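Local atomic coordinates of hemoglobin-like protein (Methylacidiphilum infernorum, PDB entry 4NK1), a protein that binds heme b and, as a group II truncated hemoglobin, probably binds and carries oxygen. Residues P45-P50 / E163-R168; R64-V69 / H143-V148. All coordinates share one frame; numbering follows the deposited sequence.

In the fold
Both contacts belong to a truncated hemoglobin, and they sit on opposite sides of the chain's centre, their own centres about 19 Å apart and their nearest atoms about 9 Å apart. Along the chain contact 2 is nested inside contact 1: residues 45-50 come first, then 64-69 on helix 60-74, 143-148 at the end of helix 131-147, and finally 163-168 at the end of helix 155-165. Those last two helices are consecutive, and each supplies one half of a contact. Contact 2 joins two globin helices, whereas contact 1 lays strand 47-48 against the end of helix 155-165, whose F165 and 163-168 neighbour S166 touch the heme, and the strand pairs on with one of the second subunit.

Contact 1 of 2, residues P45-P50 / E163-R168. With HEM (protoporphyrin IX containing Fe), chain E.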
loop_
_atom_site.group_PDB
_atom_site.type_symbol
_atom_site.label_atom_id
_atom_site.label_comp_id
_atom_site.label_asym_id
_atom_site.label_seq_id
_atom_site.Cartn_x
_atom_site.Cartn_y
_atom_site.Cartn_z
ATOM N N PRO B 45 -0.685 -14.102 -3.891
ATOM C CA PRO B 45 -0.658 -15.486 -4.385
ATOM C C PRO B 45 -0.999 -16.474 -3.283
ATOM O O PRO B 45 -0.876 -16.132 -2.096
ATOM C CB PRO B 45 0.811 -15.693 -4.789
ATOM C CG PRO B 45 1.372 -14.332 -4.963
ATOM C CD PRO B 45 0.640 -13.462 -3.978
ATOM N N GLU B 46 -1.433 -17.680 -3.650
ATOM C CA GLU B 46 -1.680 -18.685 -2.624
ATOM C C GLU B 46 -0.364 -19.015 -1.928
ATOM O O GLU B 46 0.694 -19.038 -2.560
ATOM C CB GLU B 46 -2.332 -19.946 -3.193
ATOM C CG GLU B 46 -1.477 -20.746 -4.158
ATOM C CD GLU B 46 -2.037 -22.156 -4.393
ATOM O OE1 GLU B 46 -1.261 -23.048 -4.810
ATOM O OE2 GLU B 46 -3.253 -22.370 -4.167
ATOM N N VAL B 47 -0.416 -19.206 -0.617
ATOM C CA VAL B 47 0.777 -19.617 0.091
ATOM C C VAL B 47 0.624 -21.017 0.692
ATOM O O VAL B 47 -0.365 -21.313 1.378
ATOM C CB VAL B 47 1.283 -18.550 1.110
ATOM C CG1 VAL B 47 0.443 -17.278 1.059
ATOM C CG2 VAL B 47 1.374 -19.106 2.513
ATOM N N LYS B 48 1.582 -21.886 0.368
ATOM C CA LYS B 48 1.663 -23.208 0.984
ATOM C C LYS B 48 2.530 -23.135 2.221
ATOM O O LYS B 48 3.741 -22.892 2.130
ATOM C CB LYS B 48 2.295 -24.221 0.031
ATOM C CG LYS B 48 1.552 -24.466 -1.263
ATOM C CD LYS B 48 1.835 -25.895 -1.715
ATOM C CE LYS B 48 1.553 -26.111 -3.196
ATOM N NZ LYS B 48 1.786 -27.539 -3.584
ATOM N N PHE B 49 1.925 -23.335 3.382
ATOM C CA PHE B 49 2.710 -23.478 4.589
ATOM C C PHE B 49 3.454 -24.810 4.523
ATOM O O PHE B 49 2.958 -25.764 3.917
ATOM C CB PHE B 49 1.804 -23.387 5.810
ATOM C CG PHE B 49 1.496 -21.976 6.214
ATOM C CD1 PHE B 49 0.749 -21.148 5.386
ATOM C CD2 PHE B 49 1.966 -21.468 7.420
ATOM C CE1 PHE B 49 0.463 -19.832 5.755
ATOM C CE2 PHE B 49 1.688 -20.160 7.794
ATOM C CZ PHE B 49 0.936 -19.342 6.961
ATOM N N PRO B 50 4.656 -24.872 5.127
ATOM C CA PRO B 50 5.500 -26.077 5.043
ATOM C C PRO B 50 4.837 -27.267 5.743
ATOM O O PRO B 50 4.130 -27.067 6.732
ATOM C CB PRO B 50 6.769 -25.674 5.821
ATOM C CG PRO B 50 6.710 -24.161 5.948
ATOM C CD PRO B 50 5.250 -23.836 5.994
ATOM N N GLU B 163 8.551 -16.956 0.424
ATOM C CA GLU B 163 8.550 -16.144 -0.796
ATOM C C GLU B 163 7.166 -15.600 -1.055
ATOM O O GLU B 163 7.004 -14.418 -1.361
ATOM C CB GLU B 163 8.993 -16.984 -1.994
ATOM C CG GLU B 163 9.188 -16.212 -3.285
ATOM C CD GLU B 163 7.897 -16.040 -4.081
ATOM O OE1 GLU B 163 6.945 -16.826 -3.869
ATOM O OE2 GLU B 163 7.841 -15.123 -4.929
ATOM N N SER B 164 6.170 -16.476 -0.930
ATOM C CA SER B 164 4.789 -16.118 -1.214
ATOM C C SER B 164 4.142 -15.398 -0.028
ATOM O O SER B 164 3.467 -14.388 -0.206
ATOM C CB SER B 164 3.992 -17.374 -1.582
ATOM O OG SER B 164 2.632 -17.054 -1.818
ATOM N N PHE B 165 4.368 -15.907 1.180
ATOM C CA PHE B 165 3.794 -15.291 2.375
ATOM C C PHE B 165 4.246 -13.839 2.574
ATOM O O PHE B 165 3.455 -12.996 2.992
ATOM C CB PHE B 165 4.153 -16.110 3.617
ATOM C CG PHE B 165 3.271 -15.839 4.796
ATOM C CD1 PHE B 165 1.982 -15.354 4.619
ATOM C CD2 PHE B 165 3.727 -16.063 6.085
ATOM C CE1 PHE B 165 1.154 -15.101 5.713
ATOM C CE2 PHE B 165 2.912 -15.808 7.184
ATOM C CZ PHE B 165 1.617 -15.326 6.994
ATOM N N SER B 166 5.517 -13.556 2.289
ATOM C CA SER B 166 6.071 -12.216 2.477
ATOM C C SER B 166 5.381 -11.146 1.635
ATOM O O SER B 166 5.447 -9.970 1.970
ATOM C CB SER B 166 7.562 -12.205 2.187
ATOM O OG SER B 166 7.830 -12.622 0.860
ATOM N N ILE B 167 4.739 -11.547 0.545
ATOM C CA ILE B 167 4.045 -10.604 -0.332
ATOM C C ILE B 167 2.895 -9.961 0.430
ATOM O O ILE B 167 2.517 -8.816 0.176
ATOM C CB ILE B 167 3.506 -11.315 -1.595
ATOM C CG1 ILE B 167 4.666 -11.770 -2.483
ATOM C CG2 ILE B 167 2.570 -10.412 -2.395
ATOM C CD1 ILE B 167 4.312 -12.913 -3.419
ATOM N N ARG B 168 2.357 -10.698 1.393
ATOM C CA ARG B 168 1.216 -10.225 2.144
ATOM C C ARG B 168 1.545 -9.209 3.225
ATOM O O ARG B 168 0.641 -8.612 3.820
ATOM C CB ARG B 168 0.465 -11.420 2.726
ATOM C CG ARG B 168 -0.166 -12.265 1.628
ATOM C CD ARG B 168 -1.038 -13.343 2.186
ATOM N NE ARG B 168 -1.476 -14.252 1.135
ATOM C CZ ARG B 168 -2.661 -14.850 1.119
ATOM N NH1 ARG B 168 -3.523 -14.623 2.100
ATOM N NH2 ARG B 168 -2.975 -15.667 0.123
HETATM C CHA HEM E . 7.962 -8.792 13.384
HETATM C CHB HEM E . 9.972 -6.776 9.442
HETATM C CHC HEM E . 8.039 -10.281 6.704
HETATM C CHD HEM E . 7.320 -12.884 10.754
HETATM C C1A HEM E . 8.610 -7.869 12.581
HETATM C C2A HEM E . 9.133 -6.546 12.939
HETATM C C3A HEM E . 9.682 -6.014 11.835
HETATM C C4A HEM E . 9.539 -6.958 10.740
HETATM C CMA HEM E . 10.351 -4.618 11.744
HETATM C CAA HEM E . 9.109 -5.789 14.298
HETATM C CBA HEM E . 8.029 -6.221 15.290
HETATM C CGA HEM E . 6.885 -5.234 15.344
HETATM O O1A HEM E . 6.335 -4.892 14.264
HETATM O O2A HEM E . 6.498 -4.803 16.468
HETATM C C1B HEM E . 9.572 -7.488 8.333
HETATM C C2B HEM E . 9.786 -7.134 6.939
HETATM C C3B HEM E . 9.241 -8.096 6.186
HETATM C C4B HEM E . 8.685 -9.114 7.069
HETATM C CMB HEM E . 10.477 -5.870 6.373
HETATM C CAB HEM E . 9.247 -8.091 4.635
HETATM C CBB HEM E . 8.324 -8.767 3.927
HETATM C C1C HEM E . 7.718 -11.321 7.549
HETATM C C2C HEM E . 7.249 -12.643 7.171
HETATM C C3C HEM E . 7.075 -13.357 8.281
HETATM C C4C HEM E . 7.395 -12.522 9.427
HETATM C CMC HEM E . 7.021 -13.205 5.753
HETATM C CAC HEM E . 6.582 -14.817 8.271
HETATM C CBC HEM E . 7.175 -15.710 9.066
HETATM C C1D HEM E . 7.347 -12.039 11.846
HETATM C C2D HEM E . 7.006 -12.392 13.207
HETATM C C3D HEM E . 7.208 -11.115 14.028
HETATM C C4D HEM E . 7.655 -10.109 13.086
HETATM C CMD HEM E . 6.537 -13.758 13.754
HETATM C CAD HEM E . 6.965 -10.973 15.548
HETATM C CBD HEM E . 5.460 -10.873 15.776
HETATM C CGD HEM E . 5.128 -10.855 17.251
HETATM O O1D HEM E . 5.786 -10.119 18.034
HETATM O O2D HEM E . 4.178 -11.575 17.650
HETATM N NA HEM E . 8.884 -8.068 11.237
HETATM N NB HEM E . 8.900 -8.698 8.368
HETATM N NC HEM E . 7.784 -11.287 8.934
HETATM N ND HEM E . 7.719 -10.699 11.834
HETATM FE FE HEM E . 8.308 -9.713 10.143
HETATM O O HOH W 1 0.632 -14.278 -0.831
#
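S164 holds its OG anti to the backbone N (chi1 178°), which turns the hydroxyl toward the N-terminal extension and lets it donate to E46 O, OG to O 2.9 Å. R168 starts with CG anti to its carbonyl carbon and then runs extended to NE, which carries the guanidinium back to P45. In this truncated globin fold the contact pins the segment ahead of the first helix, including strand 47-48, to the end of helix 155-165. R168 NH2 gives P45 O an almost straight bond (N-H...O 177°) of 3.1 Å; the oxygen lies in the guanidinium plane, while the nitrogen stands above the carbonyl plane. NH2 also donates to E37 O of the second subunit. V47 and K48 pair with an antiparallel strand of that subunit, so this anchorage is part of the dimer interface.

Carbon contacts surround these bonds. V47 points at S164, and its CG1 lies against both the S164 hydroxyl and R168 NE. Among the apolar pairs, P45 CG rests 3.6 Å from I167 CD1, the two side chains crossing at about a right angle. F49 presents its edge to a face of F165, centroids 5.3 Å apart and planes at 56°, and W161 meets both rings. F165 in turn brings CD2 to within 3.8 Å of the heme vinyl atom CAC, so the same ring packs on both F49 and the heme. One water ties the polar groups together: it donates to P45 O at 2.7 Å and S164 O at 2.9 Å, and accepts from R168 NE at 2.9 Å.

Contact 2 of 2, residues R64-V69 / H143-V148; sequences RKLVEV and HALKDV
L66 and V69 of helix 60-74 make most of the touches, against A144, L145 and V148 at the end of helix 131-147. CD1 of L66 lies over the backbone of the partner helix, 3.8 Å from L145 N, and it also meets V148 CG2 and L145 CD2, each at 3.9 Å. The first bond of the L66 side chain does not aim at the other helix; a chi1 of 172°, with CG opposite the backbone N, swings CD1 across. V69 does aim there: its CG2 presses on A144 CB at 3.5 Å, tighter than ordinary carbon contact, while CG1 lies 3.9 Å from V148 CG1, the two side chains passing in opposite directions. At the margin, the CG and CD methylenes of K65 brush V148 CG1.

The small A144 side chain lies where the backbones come nearest; the axes of the two helical segments approach to 8.7 Å, with their N-to-C directions 131° apart, in this globin helix pair. Farther out, F158 of helix 155-165 and F150 back both L66 and L145, and L62 packs on V148. With methyl and methylene groups meeting each other and the L145 backbone, and no polar bond between the segments, the pairing rests on shape and apolar burial.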
loop_
_atom_site.group_PDB
_atom_site.type_symbol
_atom_site.label_atom_id
_atom_site.label_comp_id
_atom_site.label_asym_id
_atom_site.label_seq_id
_atom_site.Cartn_x
_atom_site.Cartn_y
_atom_site.Cartn_z
ATOM N N ARG B 64 15.718 -22.552 14.836
ATOM C CA ARG B 64 16.016 -21.403 15.693
ATOM C C ARG B 64 17.316 -20.708 15.295
ATOM O O ARG B 64 17.406 -19.488 15.355
ATOM C CB ARG B 64 16.056 -21.811 17.172
ATOM C CG ARG B 64 14.697 -22.252 17.698
ATOM C CD ARG B 64 14.625 -22.356 19.214
ATOM N NE ARG B 64 13.268 -22.733 19.615
ATOM C CZ ARG B 64 12.265 -21.870 19.747
ATOM N NH1 ARG B 64 12.472 -20.576 19.519
ATOM N NH2 ARG B 64 11.053 -22.291 20.095
ATOM N N LYS B 65 18.315 -21.475 14.875
ATOM C CA LYS B 65 19.577 -20.888 14.439
ATOM C C LYS B 65 19.388 -20.166 13.106
ATOM O O LYS B 65 20.011 -19.131 12.841
ATOM C CB LYS B 65 20.656 -21.967 14.309
ATOM C CG LYS B 65 22.045 -21.416 14.077
ATOM C CD LYS B 65 23.039 -22.522 13.714
ATOM C CE LYS B 65 24.482 -21.996 13.705
ATOM N NZ LYS B 65 25.463 -22.982 13.142
ATOM N N LEU B 66 18.526 -20.721 12.264
ATOM C CA LEU B 66 18.191 -20.096 10.997
ATOM C C LEU B 66 17.665 -18.677 11.218
ATOM O O LEU B 66 18.117 -17.720 10.578
ATOM C CB LEU B 66 17.126 -20.927 10.298
ATOM C CG LEU B 66 16.547 -20.279 9.047
ATOM C CD1 LEU B 66 17.651 -20.097 7.994
ATOM C CD2 LEU B 66 15.377 -21.109 8.523
ATOM N N VAL B 67 16.724 -18.552 12.142
ATOM C CA VAL B 67 16.067 -17.278 12.389
ATOM C C VAL B 67 17.035 -16.283 13.006
ATOM O O VAL B 67 16.966 -15.082 12.715
ATOM C CB VAL B 67 14.815 -17.481 13.247
ATOM C CG1 VAL B 67 14.167 -16.145 13.595
ATOM C CG2 VAL B 67 13.832 -18.363 12.485
ATOM N N GLU B 68 17.966 -16.798 13.812
ATOM C CA GLU B 68 19.019 -15.985 14.398
ATOM C C GLU B 68 19.904 -15.354 13.333
ATOM O O GLU B 68 20.094 -14.133 13.341
ATOM C CB GLU B 68 19.885 -16.800 15.378
ATOM C CG GLU B 68 19.202 -17.128 16.700
ATOM C CD GLU B 68 20.136 -17.805 17.702
ATOM O OE1 GLU B 68 19.627 -18.530 18.593
ATOM O OE2 GLU B 68 21.374 -17.603 17.606
ATOM N N VAL B 69 20.473 -16.155 12.429
ATOM C CA VAL B 69 21.343 -15.537 11.429
ATOM C C VAL B 69 20.553 -14.741 10.366
ATOM O O VAL B 69 21.105 -13.853 9.719
ATOM C CB VAL B 69 22.455 -16.489 10.844
ATOM C CG1 VAL B 69 22.731 -17.685 11.770
ATOM C CG2 VAL B 69 22.144 -16.947 9.448
ATOM N N HIS B 143 20.454 -16.042 2.220
ATOM C CA HIS B 143 21.814 -16.173 2.698
ATOM C C HIS B 143 21.857 -16.974 3.987
ATOM O O HIS B 143 22.744 -17.805 4.160
ATOM C CB HIS B 143 22.465 -14.800 2.876
ATOM C CG HIS B 143 22.828 -14.143 1.582
ATOM N ND1 HIS B 143 24.093 -14.220 1.037
ATOM C CD2 HIS B 143 22.091 -13.409 0.712
ATOM C CE1 HIS B 143 24.121 -13.556 -0.103
ATOM N NE2 HIS B 143 22.916 -13.056 -0.327
ATOM N N ALA B 144 20.905 -16.721 4.885
ATOM C CA ALA B 144 20.839 -17.444 6.151
ATOM C C ALA B 144 20.679 -18.935 5.915
ATOM O O ALA B 144 21.332 -19.742 6.569
ATOM C CB ALA B 144 19.694 -16.945 6.981
ATOM N N LEU B 145 19.791 -19.290 4.994
ATOM C CA LEU B 145 19.527 -20.685 4.692
ATOM C C LEU B 145 20.811 -21.400 4.269
ATOM O O LEU B 145 21.074 -22.530 4.686
ATOM C CB LEU B 145 18.469 -20.796 3.598
ATOM C CG LEU B 145 17.017 -20.508 3.994
ATOM C CD1 LEU B 145 16.222 -20.166 2.746
ATOM C CD2 LEU B 145 16.398 -21.712 4.706
ATOM N N LYS B 146 21.623 -20.734 3.453
ATOM C CA LYS B 146 22.877 -21.330 3.001
ATOM C C LYS B 146 23.913 -21.387 4.120
ATOM O O LYS B 146 24.606 -22.393 4.286
ATOM C CB LYS B 146 23.443 -20.571 1.804
ATOM C CG LYS B 146 24.682 -21.227 1.211
ATOM C CD LYS B 146 25.202 -20.427 0.034
ATOM C CE LYS B 146 26.412 -21.096 -0.591
ATOM N NZ LYS B 146 26.994 -20.220 -1.650
ATOM N N ASP B 147 23.995 -20.324 4.909
ATOM C CA ASP B 147 25.002 -20.248 5.959
ATOM C C ASP B 147 24.766 -21.198 7.138
ATOM O O ASP B 147 25.711 -21.564 7.845
ATOM C CB ASP B 147 25.179 -18.801 6.429
ATOM C CG ASP B 147 25.754 -17.905 5.337
ATOM O OD1 ASP B 147 26.503 -18.415 4.471
ATOM O OD2 ASP B 147 25.446 -16.692 5.341
ATOM N N VAL B 148 23.524 -21.612 7.364
ATOM C CA VAL B 148 23.305 -22.620 8.395
ATOM C C VAL B 148 23.232 -24.023 7.798
ATOM O O VAL B 148 22.965 -24.985 8.514
ATOM C CB VAL B 148 22.043 -22.363 9.234
ATOM C CG1 VAL B 148 22.179 -21.070 9.994
ATOM C CG2 VAL B 148 20.777 -22.379 8.336
#